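PDB 2RFQ: flavin-dependent monooxygenase, oxygenase subunit HsaA from Rhodococcus sp., which catalyses the FMNH2-dependent ortho-hydroxylation of the steroid-derived phenol 3-HSA to the catechol 3,4-DHSA during bacterial cholesterol breakdown. Local coordinates for residues R15-L19 / A43-F49; R319-R323 / T390-V394. The contacts are given in a common frame with arbitrary orientation. Numbering follows the deposited sequence.

Contact 1: R15-L19 / A43-F49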
# COMPACT_ATOMS: atom_id res chain seq x y z
N ARG A 15 11.75 -36.01 -11.57
CA ARG A 15 11.98 -35.89 -13.00
C ARG A 15 11.82 -34.43 -13.47
O ARG A 15 12.59 -33.97 -14.33
CB ARG A 15 11.04 -36.79 -13.78
CG ARG A 15 11.32 -38.28 -13.55
CD ARG A 15 10.15 -39.07 -14.16
NE ARG A 15 10.17 -40.48 -13.78
CZ ARG A 15 9.08 -41.24 -13.67
NH1 ARG A 15 7.86 -40.74 -13.92
NH2 ARG A 15 9.20 -42.51 -13.33
N LEU A 16 10.87 -33.71 -12.89
CA LEU A 16 10.71 -32.29 -13.23
C LEU A 16 11.94 -31.47 -12.82
O LEU A 16 12.41 -30.62 -13.58
CB LEU A 16 9.43 -31.69 -12.63
CG LEU A 16 8.15 -32.14 -13.32
CD1 LEU A 16 6.92 -31.77 -12.45
CD2 LEU A 16 8.05 -31.57 -14.77
N ASP A 17 12.48 -31.74 -11.63
CA ASP A 17 13.70 -31.08 -11.19
C ASP A 17 14.83 -31.19 -12.21
O ASP A 17 15.53 -30.21 -12.48
CB ASP A 17 14.17 -31.69 -9.87
CG ASP A 17 13.54 -31.05 -8.68
OD1 ASP A 17 13.09 -29.89 -8.79
OD2 ASP A 17 13.51 -31.73 -7.61
N ALA A 18 15.03 -32.39 -12.75
CA ALA A 18 16.06 -32.66 -13.74
C ALA A 18 15.84 -31.84 -15.01
O ALA A 18 16.79 -31.55 -15.74
CB ALA A 18 16.10 -34.14 -14.06
N LEU A 19 14.59 -31.46 -15.28
CA LEU A 19 14.23 -30.79 -16.52
C LEU A 19 14.33 -29.26 -16.43
O LEU A 19 14.44 -28.57 -17.46
CB LEU A 19 12.79 -31.19 -16.91
CG LEU A 19 12.21 -30.66 -18.22
CD1 LEU A 19 13.09 -31.07 -19.42
CD2 LEU A 19 10.77 -31.16 -18.43
N ALA A 43 9.20 -33.65 -23.15
CA ALA A 43 9.94 -33.93 -21.92
C ALA A 43 8.98 -33.89 -20.73
O ALA A 43 9.08 -34.73 -19.82
CB ALA A 43 11.05 -32.94 -21.73
N LEU A 44 8.08 -32.91 -20.73
CA LEU A 44 7.08 -32.81 -19.65
C LEU A 44 6.21 -34.08 -19.60
O LEU A 44 5.98 -34.65 -18.52
CB LEU A 44 6.22 -31.56 -19.82
CG LEU A 44 6.96 -30.27 -19.44
CD1 LEU A 44 6.19 -29.08 -20.01
CD2 LEU A 44 7.16 -30.16 -17.91
N GLN A 45 5.78 -34.54 -20.78
CA GLN A 45 5.00 -35.77 -20.88
C GLN A 45 5.80 -36.94 -20.27
O GLN A 45 5.27 -37.71 -19.46
CB GLN A 45 4.64 -36.08 -22.34
CG GLN A 45 3.92 -37.42 -22.54
CD GLN A 45 3.59 -37.72 -23.99
OE1 GLN A 45 3.10 -36.87 -24.72
NE2 GLN A 45 3.87 -38.94 -24.42
N GLU A 46 7.07 -37.04 -20.63
CA GLU A 46 7.91 -38.13 -20.14
C GLU A 46 8.16 -38.11 -18.63
O GLU A 46 8.45 -39.14 -18.04
CB GLU A 46 9.22 -38.20 -20.94
CG GLU A 46 8.99 -38.59 -22.39
CD GLU A 46 10.21 -38.35 -23.27
OE1 GLU A 46 11.22 -37.79 -22.79
OE2 GLU A 46 10.14 -38.71 -24.47
N THR A 47 7.99 -36.95 -17.99
CA THR A 47 8.11 -36.92 -16.52
C THR A 47 6.92 -37.60 -15.84
O THR A 47 7.01 -37.97 -14.68
CB THR A 47 8.18 -35.50 -15.94
OG1 THR A 47 6.90 -34.83 -16.10
CG2 THR A 47 9.32 -34.71 -16.58
N GLY A 48 5.81 -37.73 -16.56
CA GLY A 48 4.54 -38.17 -15.98
C GLY A 48 3.63 -37.04 -15.54
O GLY A 48 2.52 -37.27 -15.05
N PHE A 49 4.08 -35.80 -15.73
CA PHE A 49 3.34 -34.64 -15.26
C PHE A 49 1.88 -34.61 -15.71
O PHE A 49 0.99 -34.35 -14.90
CB PHE A 49 4.01 -33.32 -15.71
CG PHE A 49 3.12 -32.13 -15.44
CD1 PHE A 49 2.97 -31.64 -14.13
CD2 PHE A 49 2.37 -31.55 -16.47
CE1 PHE A 49 2.09 -30.59 -13.85
CE2 PHE A 49 1.50 -30.47 -16.21
CZ PHE A 49 1.36 -30.00 -14.88
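Two helices of the N-terminal helical domain of an acyl-CoA dehydrogenase-like fold pack side by side here, helix 11-25 against the end of helix 38-47. The short segments run nearly antiparallel, at 156° with their axes 9.7 Å apart, so Arg15 lies level with Thr47 and Leu19 with Ala43. Leucines fill the space between them. Leu16 CD2 sits 3.6 Å from Leu44 CD2 and 3.7 Å from Thr47 OG1, while Leu16 CD1 reaches to 4.3 Å from Phe49 CD1. One turn on, Leu19 CD1 meets Ala43 CB at 3.6 Å and Leu19 CD2 meets Leu44 CD2 at 3.8 Å. Ala43, with a single methyl, lets Leu19 lie close. Helix 65-76 packs against Leu16, Leu44 and Phe49, and the Phe49 ring also meets that of Phe68.

Now look at the C-terminal end of helix 38-47. Gly48, with phi 94°, ends it in a Schellman motif, in which Gly48 N bonds to Gln45 O at 2.9 Å. Thr47 OG1 donates to Leu44 O at 2.6 Å and accepts from Phe49 N at 3.0 Å, the latter an ST turn. The carbonyl of Thr47 stays available to the other helix: Arg15 NH1 donates to Thr47 O at 3.0 Å, nearly straight at 164°, adding one polar bond beside the aliphatic packing, where Arg15 is exposed. The whole is an antiparallel helix pair finished by a Schellman C-cap, within the all-helical N-terminal domain of the acyl-CoA dehydrogenase fold.

Contact 2: R319-R323 / T390-V394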
# COMPACT_ATOMS: atom_id res chain seq x y z
N ARG A 319 -15.05 -23.24 0.53
CA ARG A 319 -14.98 -22.88 -0.89
C ARG A 319 -14.85 -21.35 -1.02
O ARG A 319 -14.12 -20.87 -1.89
CB ARG A 319 -16.20 -23.40 -1.64
CG ARG A 319 -16.09 -24.91 -1.90
CD ARG A 319 -17.43 -25.52 -2.25
NE ARG A 319 -17.99 -24.95 -3.45
CZ ARG A 319 -19.24 -25.17 -3.88
NH1 ARG A 319 -20.06 -25.97 -3.19
NH2 ARG A 319 -19.68 -24.59 -5.00
N LEU A 320 -15.55 -20.62 -0.15
CA LEU A 320 -15.44 -19.15 -0.17
C LEU A 320 -14.06 -18.67 0.26
O LEU A 320 -13.46 -17.77 -0.38
CB LEU A 320 -16.51 -18.51 0.74
CG LEU A 320 -17.94 -18.63 0.22
CD1 LEU A 320 -18.95 -18.29 1.33
CD2 LEU A 320 -18.17 -17.73 -0.99
N ARG A 321 -13.53 -19.27 1.34
CA ARG A 321 -12.15 -18.94 1.77
C ARG A 321 -11.13 -19.25 0.67
O ARG A 321 -10.17 -18.49 0.47
CB ARG A 321 -11.75 -19.66 3.07
CG ARG A 321 -12.38 -19.00 4.28
CD ARG A 321 -11.78 -19.53 5.57
NE ARG A 321 -12.30 -20.85 5.87
CZ ARG A 321 -11.60 -21.97 5.92
NH1 ARG A 321 -10.28 -21.97 5.69
NH2 ARG A 321 -12.23 -23.11 6.23
N ALA A 322 -11.33 -20.36 -0.02
CA ALA A 322 -10.44 -20.78 -1.10
C ALA A 322 -10.37 -19.70 -2.17
O ALA A 322 -9.30 -19.27 -2.56
CB ALA A 322 -10.87 -22.13 -1.68
N ARG A 323 -11.55 -19.24 -2.62
CA ARG A 323 -11.57 -18.17 -3.63
C ARG A 323 -10.94 -16.86 -3.14
O ARG A 323 -10.16 -16.22 -3.87
CB ARG A 323 -12.99 -17.96 -4.12
CG ARG A 323 -13.41 -19.00 -5.16
CD ARG A 323 -12.80 -18.65 -6.51
NE ARG A 323 -13.51 -17.50 -7.12
CZ ARG A 323 -12.96 -16.58 -7.90
NH1 ARG A 323 -11.65 -16.62 -8.20
NH2 ARG A 323 -13.73 -15.62 -8.40
N THR A 390 -25.10 -15.77 -5.73
CA THR A 390 -25.48 -16.40 -7.00
C THR A 390 -24.30 -16.66 -7.94
O THR A 390 -24.43 -17.39 -8.92
CB THR A 390 -26.52 -15.57 -7.77
OG1 THR A 390 -25.99 -14.27 -8.04
CG2 THR A 390 -27.83 -15.43 -6.98
N ASP A 391 -23.16 -16.06 -7.64
CA ASP A 391 -21.95 -16.26 -8.45
C ASP A 391 -21.61 -17.76 -8.37
O ASP A 391 -21.59 -18.36 -7.27
CB ASP A 391 -20.83 -15.38 -7.89
CG ASP A 391 -19.57 -15.39 -8.74
OD1 ASP A 391 -19.37 -16.28 -9.59
OD2 ASP A 391 -18.76 -14.47 -8.51
N THR A 392 -21.34 -18.36 -9.52
CA THR A 392 -21.05 -19.80 -9.57
C THR A 392 -19.54 -20.12 -9.52
O THR A 392 -19.17 -21.30 -9.48
CB THR A 392 -21.65 -20.45 -10.82
OG1 THR A 392 -20.98 -19.95 -11.97
CG2 THR A 392 -23.15 -20.13 -10.95
N MSE A 393 -18.70 -19.09 -9.53
CA MSE A 393 -17.24 -19.30 -9.54
C MSE A 393 -16.79 -19.46 -8.07
O MSE A 393 -16.22 -18.57 -7.44
CB MSE A 393 -16.51 -18.17 -10.29
CG MSE A 393 -15.01 -18.45 -10.46
SE MSE A 393 -14.18 -17.00 -11.48
CE MSE A 393 -14.67 -17.54 -13.31
N VAL A 394 -17.12 -20.63 -7.54
CA VAL A 394 -16.87 -20.95 -6.13
C VAL A 394 -17.11 -22.44 -5.91
O VAL A 394 -16.50 -23.06 -5.04
CB VAL A 394 -17.81 -20.14 -5.19
CG1 VAL A 394 -19.29 -20.46 -5.51
CG2 VAL A 394 -17.50 -20.44 -3.69
OXT VAL A 394 -17.95 -23.02 -6.64
O HOH W 1 -13.89 -22.57 -4.18
O HOH W 2 -16.36 -15.72 -7.49
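Val394, Arg323 and Arg319 carry this contact, in which the C-terminal tail docks on helix 316-344 of the C-terminal helical domain of the acyl-CoA dehydrogenase-like fold. Val394 is the last residue, and it loses the most surface, 109 Å². Val394 CG2 packs on the helix, 3.9 Å from Leu320 CD2 and 3.8 Å from Arg319 CB, and the side chain also touches Met379 of helix 373-384. The charge of the chain end is met by Arg319 in a two-pronged arrangement: Arg319 NE donates to Val394 O at 2.9 Å, and Arg319 NH2 forms a salt bridge with Val394 OXT, also at 2.9 Å. Both bonds are almost straight, 173° and 174°, and OXT lies near the guanidinium plane, at its edge. Water 1 adds a further tie by donating to Arg319 O and Val394 O.

One turn along, Arg323 buries 72 Å². Its NE donates to Met393 O at 2.9 Å, and the selenium of Met393, a selenomethionine, lies over one face of the guanidinium, 3.4 Å from Arg323 NH2. Arg323 NH1 looks the other way, bonding to Gln326 and to the carbonyl of Ala370. The tail is held in a tight bend: Asp391 OD1 accepts from Met393 N at 2.9 Å in an Asx turn, and Met393 centres an inverse gamma turn. Asp391 also pairs with Arg375. Water 2 joins the two sides, accepting from Arg323 NH2 at 2.8 Å and donating to Asp391 OD2 and Met393 O at 2.9 Å each.

The two contacts share no element and lie on opposite sides of the chain's centre, each about 17 Å from it; their own centres are 32 Å apart. Contact 1 is partly buried and joins two helices of the N-terminal domain that pack side by side, mainly by aliphatic packing with one arginine bond at its exposed edge. Contact 2 is the more buried, with no exposed residue among those that touch, yet more polar, since the chain end brings a carboxylate, which Arg319 pairs with and water 1 bridges to the helix, while Arg323 and a second water hold the carbonyl before it. Met393 comes within about 4 Å of Ala369, a probable FMN-site residue (side chains).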